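Local coordinates for protein putative activator of HSP90 (Plasmodium falciparum, PDB 3N72) that probably binds the chaperone Hsp90 and stimulates its ATPase activity, this chain holding the N-terminal domain of the longer Aha1-family protein, at residues B[104-113]-B[135-146]. Sequence-based numbering, arbitrary orientation. Where two conformers were deposited one is given.
Sequences LEENDYAINI and KEKIKECLKNFQ
Leu104 to Ile113 runs antiparallel to Lys135 to Gln146, since the nearest CA pairs step in opposite senses: Leu104 with Lys143, Asn107 with Lys139, Ile111 with Lys135. In this Aha1 N-terminal domain, a curved antiparallel sheet flanked by helices, the contact joins the linker between helix 101-105 and the edge strand 112-115 to the end of helix 120-142 and the start of helix 145-161. Helix 101-105 closes in a Schellman motif, with Asn107 at positive phi.

Lys139 supplies the central grip. With CG anti to its carbonyl carbon (chi1 -71°) and the chain extended beyond, it brings CE and NZ over one face of the Tyr109 ring, CE offset toward the rim. CE stands 4.1 Å from the Tyr109 ring centroid, a CH-pi contact, and NZ makes a cation-pi contact 8° off the ring normal. NZ also donates to two backbone carbonyls, at 2.8 Å to Asn107 O and, in the carbonyl plane on a lone pair, at 3.1 Å to Tyr109 O; together these fix the ammonium above the ring. Phe99 meets the same ring edge-to-face.

Ile111 CD1 packs 3.6 Å from Lys139 CG and 4.0 Å from Ile138 CG2. One turn earlier, Lys135 NZ donates to Ile111 O (2.8 Å) from nearly straight beyond the C=O bond, the C=O...N angle being 177°, and to two waters, one of which also accepts from Ile111 N and the other from Ile113 N. Farther along, Leu104 CD2 meets Phe145 CB and Gln146 CB. At the Tyr109 ring edge, a water 2.7 Å from Tyr109 OH accepts from Asn107 ND2 and donates to Lys139 O.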
ATOM      1  N   LEU B 104       0.810  12.424  27.214  1.00 21.73           N
ATOM      2  CA  LEU B 104       1.164  13.471  26.259  1.00 23.53           C
ATOM      3  C   LEU B 104       0.119  14.588  26.255  1.00 25.05           C
ATOM      4  O   LEU B 104       0.468  15.749  26.094  1.00 25.24           O
ATOM      5  CB  LEU B 104       1.358  12.914  24.847  1.00 23.34           C
ATOM      6  CG  LEU B 104       1.793  13.902  23.758  1.00 22.31           C
ATOM      7  CD1 LEU B 104       3.053  14.649  24.190  1.00 21.97           C
ATOM      8  CD2 LEU B 104       2.075  13.161  22.473  1.00 22.34           C
ATOM      9  N   GLU B 105      -1.144  14.221  26.460  1.00 27.18           N
ATOM     10  CA  GLU B 105      -2.271  15.147  26.358  1.00 29.11           C
ATOM     11  C   GLU B 105      -2.095  16.256  27.369  1.00 30.34           C
ATOM     12  O   GLU B 105      -2.192  17.448  27.021  1.00 31.39           O
ATOM     13  CB  GLU B 105      -3.599  14.407  26.577  1.00 29.58           C
ATOM     14  N   GLU B 106      -1.783  15.861  28.601  1.00 31.05           N
ATOM     15  CA  GLU B 106      -1.470  16.813  29.670  1.00 31.94           C
ATOM     16  C   GLU B 106       0.008  17.242  29.731  1.00 32.04           C
ATOM     17  O   GLU B 106       0.376  18.031  30.612  1.00 32.54           O
ATOM     18  CB  GLU B 106      -1.910  16.241  31.024  1.00 32.34           C
ATOM     19  N   ASN B 107       0.843  16.727  28.810  1.00 31.66           N
ATOM     20  CA  ASN B 107       2.311  16.971  28.795  1.00 31.26           C
ATOM     21  C   ASN B 107       2.967  16.809  30.185  1.00 31.10           C
ATOM     22  O   ASN B 107       3.986  17.449  30.484  1.00 31.61           O
ATOM     23  CB  ASN B 107       2.618  18.356  28.191  1.00 31.61           C
ATOM     24  CG  ASN B 107       3.901  18.386  27.372  1.00 32.09           C
ATOM     25  OD1 ASN B 107       4.717  19.293  27.544  1.00 35.27           O
ATOM     26  ND2 ASN B 107       4.079  17.414  26.455  1.00 31.67           N
ATOM     27  N   ASP B 108       2.383  15.947  31.020  1.00 29.84           N
ATOM     28  CA  ASP B 108       2.784  15.841  32.422  1.00 29.25           C
ATOM     29  C   ASP B 108       3.575  14.580  32.813  1.00 27.96           C
ATOM     30  O   ASP B 108       3.700  14.257  34.007  1.00 28.44           O
ATOM     31  CB  ASP B 108       1.576  16.016  33.343  1.00 29.74           C
ATOM     32  CG  ASP B 108       0.455  15.024  33.058  1.00 32.00           C
ATOM     33  OD1 ASP B 108      -0.650  15.255  33.594  1.00 33.26           O
ATOM     34  OD2 ASP B 108       0.651  14.030  32.310  1.00 34.12           O
ATOM     35  N   TYR B 109       4.142  13.891  31.825  1.00 25.78           N
ATOM     36  CA  TYR B 109       4.887  12.660  32.100  1.00 23.47           C
ATOM     37  C   TYR B 109       6.224  12.936  32.803  1.00 22.79           C
ATOM     38  O   TYR B 109       6.836  14.010  32.617  1.00 23.24           O
ATOM     39  CB  TYR B 109       5.102  11.850  30.822  1.00 22.48           C
ATOM     40  CG  TYR B 109       5.770  12.588  29.692  1.00 19.49           C
ATOM     41  CD1 TYR B 109       7.167  12.596  29.564  1.00 16.83           C
ATOM     42  CD2 TYR B 109       5.011  13.234  28.709  1.00 17.90           C
ATOM     43  CE1 TYR B 109       7.790  13.261  28.509  1.00 16.20           C
ATOM     44  CE2 TYR B 109       5.617  13.894  27.660  1.00 16.69           C
ATOM     45  CZ  TYR B 109       7.000  13.915  27.563  1.00 15.27           C
ATOM     46  OH  TYR B 109       7.575  14.560  26.489  1.00 14.68           O
ATOM     47  N   ALA B 110       6.662  11.970  33.612  1.00 21.03           N
ATOM     48  CA  ALA B 110       7.964  12.035  34.305  1.00 19.55           C
ATOM     49  C   ALA B 110       9.142  11.857  33.354  1.00 18.44           C
ATOM     50  O   ALA B 110       9.099  11.035  32.441  1.00 17.54           O
ATOM     51  CB  ALA B 110       8.047  10.965  35.402  1.00 19.88           C
ATOM     52  N   ILE B 111      10.203  12.614  33.610  1.00 17.78           N
ATOM     53  CA  ILE B 111      11.495  12.409  32.955  1.00 17.06           C
ATOM     54  C   ILE B 111      12.501  12.293  34.103  1.00 17.45           C
ATOM     55  O   ILE B 111      12.696  13.244  34.856  1.00 17.53           O
ATOM     56  CB  ILE B 111      11.861  13.570  31.990  1.00 17.07           C
ATOM     57  CG1 ILE B 111      10.799  13.728  30.901  1.00 16.17           C
ATOM     58  CG2 ILE B 111      13.213  13.330  31.309  1.00 16.82           C
ATOM     59  CD1 ILE B 111      10.874  15.046  30.186  1.00 14.05           C
ATOM     60  N   ASN B 112      13.067  11.103  34.278  1.00 16.90           N
ATOM     61  CA  ASN B 112      13.989  10.850  35.376  1.00 17.09           C
ATOM     62  C   ASN B 112      15.404  10.858  34.844  1.00 16.23           C
ATOM     63  O   ASN B 112      15.749  10.030  34.004  1.00 16.42           O
ATOM     64  CB  ASN B 112      13.661   9.523  36.044  1.00 17.90           C
ATOM     65  CG  ASN B 112      12.226   9.484  36.567  1.00 19.94           C
ATOM     66  OD1 ASN B 112      11.758  10.451  37.192  1.00 22.01           O
ATOM     67  ND2 ASN B 112      11.511   8.394  36.280  1.00 21.81           N
ATOM     68  N   ILE B 113      16.213  11.796  35.345  1.00 15.70           N
ATOM     69  CA  ILE B 113      17.598  11.966  34.886  1.00 15.58           C
ATOM     70  C   ILE B 113      18.543  11.638  36.022  1.00 16.58           C
ATOM     71  O   ILE B 113      18.382  12.144  37.149  1.00 15.85           O
ATOM     72  CB  ILE B 113      17.876  13.386  34.334  1.00 15.13           C
ATOM     73  CG1 ILE B 113      16.956  13.665  33.132  1.00 15.74           C
ATOM     74  CG2 ILE B 113      19.348  13.521  33.897  1.00 15.11           C
ATOM     75  CD1 ILE B 113      16.887  15.124  32.745  1.00 17.06           C
ATOM     76  N   LYS B 135      14.739  18.986  30.767  1.00 17.45           N
ATOM     77  CA  LYS B 135      13.446  18.317  30.762  1.00 18.23           C
ATOM     78  C   LYS B 135      12.475  19.078  29.855  1.00 18.61           C
ATOM     79  O   LYS B 135      11.752  18.477  29.054  1.00 19.03           O
ATOM     80  CB  LYS B 135      12.904  18.197  32.191  1.00 18.16           C
ATOM     81  CG  LYS B 135      13.648  17.186  33.030  1.00 17.39           C
ATOM     82  CD  LYS B 135      12.989  16.922  34.373  1.00 17.51           C
ATOM     83  CE  LYS B 135      13.926  16.085  35.271  1.00 17.36           C
ATOM     84  NZ  LYS B 135      13.223  15.486  36.447  1.00 19.62           N
ATOM     85  N   GLU B 136      12.471  20.406  29.955  1.00 18.88           N
ATOM     86  CA  GLU B 136      11.598  21.219  29.107  1.00 19.33           C
ATOM     87  C   GLU B 136      11.890  20.954  27.624  1.00 18.16           C
ATOM     88  O   GLU B 136      10.965  20.779  26.823  1.00 17.62           O
ATOM     89  CB  GLU B 136      11.757  22.716  29.429  1.00 20.24           C
ATOM     90  CG  GLU B 136      10.992  23.170  30.663  1.00 26.31           C
ATOM     91  CD  GLU B 136      11.456  24.518  31.238  1.00 31.77           C
ATOM     92  OE1 GLU B 136      12.398  25.159  30.702  1.00 34.27           O
ATOM     93  OE2 GLU B 136      10.867  24.930  32.259  1.00 34.74           O
ATOM     94  N   LYS B 137      13.174  20.905  27.258  1.00 16.81           N
ATOM     95  CA  LYS B 137      13.563  20.757  25.846  1.00 16.40           C
ATOM     96  C   LYS B 137      13.257  19.351  25.319  1.00 15.46           C
ATOM     97  O   LYS B 137      12.890  19.182  24.137  1.00 15.22           O
ATOM     98  CB  LYS B 137      15.037  21.110  25.641  1.00 17.45           C
ATOM     99  CG  LYS B 137      15.361  22.577  26.035  1.00 21.34           C
ATOM    100  CD  LYS B 137      15.106  23.594  24.930  1.00 26.23           C
ATOM    101  CE  LYS B 137      14.841  24.990  25.519  1.00 30.17           C
ATOM    102  NZ  LYS B 137      13.374  25.200  25.781  1.00 32.57           N
ATOM    103  N   ILE B 138      13.421  18.346  26.182  1.00 15.10           N
ATOM    104  CA  ILE B 138      13.045  16.960  25.819  1.00 15.11           C
ATOM    105  C   ILE B 138      11.545  16.894  25.505  1.00 15.05           C
ATOM    106  O   ILE B 138      11.131  16.292  24.484  1.00 14.87           O
ATOM    107  CB  ILE B 138      13.466  15.923  26.911  1.00 15.51           C
ATOM    108  CG1 ILE B 138      14.994  15.714  26.880  1.00 15.62           C
ATOM    109  CG2 ILE B 138      12.780  14.545  26.696  1.00 16.35           C
ATOM    110  CD1 ILE B 138      15.591  15.219  28.181  1.00 15.08           C
ATOM    111  N   LYS B 139      10.729  17.505  26.362  1.00 15.15           N
ATOM    112  CA  LYS B 139       9.270  17.501  26.135  1.00 16.52           C
ATOM    113  C   LYS B 139       8.909  18.225  24.837  1.00 16.81           C
ATOM    114  O   LYS B 139       8.056  17.757  24.062  1.00 16.83           O
ATOM    115  CB  LYS B 139       8.506  18.090  27.342  1.00 17.62           C
ATOM    116  CG  LYS B 139       8.518  17.173  28.567  1.00 19.18           C
ATOM    117  CD  LYS B 139       7.545  17.604  29.638  1.00 24.37           C
ATOM    118  CE  LYS B 139       7.462  16.559  30.739  1.00 25.35           C
ATOM    119  NZ  LYS B 139       6.464  16.946  31.793  1.00 29.47           N
ATOM    120  N   GLU B 140       9.582  19.344  24.576  1.00 16.51           N
ATOM    121  CA  GLU B 140       9.358  20.083  23.329  1.00 16.67           C
ATOM    122  C   GLU B 140       9.725  19.224  22.113  1.00 15.95           C
ATOM    123  O   GLU B 140       9.006  19.220  21.108  1.00 15.10           O
ATOM    124  CB  GLU B 140      10.164  21.379  23.342  1.00 17.26           C
ATOM    125  CG  GLU B 140       9.799  22.382  22.306  1.00 20.98           C
ATOM    126  CD  GLU B 140      10.720  23.608  22.330  1.00 26.37           C
ATOM    127  OE1 GLU B 140      10.192  24.732  22.185  1.00 27.95           O
ATOM    128  OE2 GLU B 140      11.967  23.449  22.492  1.00 28.98           O
ATOM    129  N   CYS B 141      10.846  18.509  22.221  0.50 15.10           N
ATOM    130  CA  CYS B 141      11.311  17.591  21.191  0.50 14.71           C
ATOM    131  C   CYS B 141      10.247  16.559  20.812  0.50 15.13           C
ATOM    132  O   CYS B 141      10.079  16.236  19.635  0.50 15.65           O
ATOM    133  CB  CYS B 141      12.561  16.865  21.675  0.50 14.33           C
ATOM    134  SG  CYS B 141      13.378  15.889  20.408  0.50 12.29           S
ATOM    135  N   LEU B 142       9.555  16.044  21.827  1.00 15.03           N
ATOM    136  CA  LEU B 142       8.604  14.927  21.665  1.00 14.58           C
ATOM    137  C   LEU B 142       7.133  15.342  21.473  1.00 14.72           C
ATOM    138  O   LEU B 142       6.273  14.481  21.164  1.00 13.86           O
ATOM    139  CB  LEU B 142       8.695  13.954  22.853  1.00 14.54           C
ATOM    140  CG  LEU B 142      10.019  13.189  22.991  1.00 14.08           C
ATOM    141  CD1 LEU B 142       9.965  12.355  24.252  1.00 14.53           C
ATOM    142  CD2 LEU B 142      10.236  12.290  21.772  1.00 13.06           C
ATOM    143  N   LYS B 143       6.851  16.632  21.624  0.50 14.50           N
ATOM    144  CA  LYS B 143       5.460  17.105  21.725  0.50 15.29           C
ATOM    145  C   LYS B 143       4.584  16.830  20.503  0.50 15.39           C
ATOM    146  O   LYS B 143       3.374  16.698  20.642  0.50 16.09           O
ATOM    147  CB  LYS B 143       5.401  18.589  22.105  0.50 15.75           C
ATOM    148  CG  LYS B 143       5.863  19.542  21.027  0.50 16.77           C
ATOM    149  CD  LYS B 143       5.731  20.995  21.485  0.50 19.93           C
ATOM    150  CE  LYS B 143       6.346  21.949  20.472  0.50 20.33           C
ATOM    151  NZ  LYS B 143       5.995  23.377  20.736  0.50 20.49           N
ATOM    152  N   ASN B 144       5.188  16.726  19.322  1.00 15.45           N
ATOM    153  CA  ASN B 144       4.422  16.481  18.076  1.00 15.38           C
ATOM    154  C   ASN B 144       4.237  14.999  17.732  1.00 14.85           C
ATOM    155  O   ASN B 144       3.774  14.654  16.633  1.00 14.25           O
ATOM    156  CB  ASN B 144       5.067  17.212  16.887  1.00 15.36           C
ATOM    157  CG  ASN B 144       4.994  18.714  17.010  1.00 17.16           C
ATOM    158  OD1 ASN B 144       4.291  19.254  17.869  1.00 18.27           O
ATOM    159  ND2 ASN B 144       5.723  19.405  16.141  1.00 19.85           N
ATOM    160  N   PHE B 145       4.564  14.118  18.676  1.00 13.71           N
ATOM    161  CA  PHE B 145       4.534  12.693  18.397  1.00 13.83           C
ATOM    162  C   PHE B 145       3.184  12.252  17.844  1.00 13.65           C
ATOM    163  O   PHE B 145       3.146  11.519  16.844  1.00 14.40           O
ATOM    164  CB  PHE B 145       4.860  11.869  19.642  1.00 13.55           C
ATOM    165  CG  PHE B 145       4.850  10.394  19.386  1.00 13.27           C
ATOM    166  CD1 PHE B 145       5.987   9.757  18.949  1.00 13.70           C
ATOM    167  CD2 PHE B 145       3.682   9.648  19.535  1.00 12.56           C
ATOM    168  CE1 PHE B 145       5.984   8.377  18.665  1.00 13.01           C
ATOM    169  CE2 PHE B 145       3.671   8.264  19.281  1.00 12.99           C
ATOM    170  CZ  PHE B 145       4.801   7.634  18.838  1.00 12.51           C
ATOM    171  N   GLN B 146       2.102  12.659  18.503  1.00 13.28           N
ATOM    172  CA  GLN B 146       0.772  12.185  18.141  1.00 14.58           C
ATOM    173  C   GLN B 146       0.386  12.731  16.785  1.00 14.88           C
ATOM    174  O   GLN B 146      -0.120  11.987  15.939  1.00 14.37           O
ATOM    175  CB  GLN B 146      -0.275  12.589  19.170  1.00 14.67           C
ATOM    176  CG  GLN B 146      -1.701  12.079  18.799  1.00 17.21           C
ATOM    177  CD  GLN B 146      -2.707  12.350  19.882  1.00 21.46           C
ATOM    178  OE1 GLN B 146      -2.750  11.652  20.876  1.00 23.83           O
ATOM    179  NE2 GLN B 146      -3.498  13.394  19.713  1.00 25.49           N
TER
HETATM  180  O   HOH W   1       6.053  16.107  24.938  1.00 18.38           O
HETATM  181  O   HOH W   2      10.079  14.761  35.799  1.00 22.69           O
HETATM  182  O   HOH W   3      15.421  13.713  37.506  1.00 17.20           O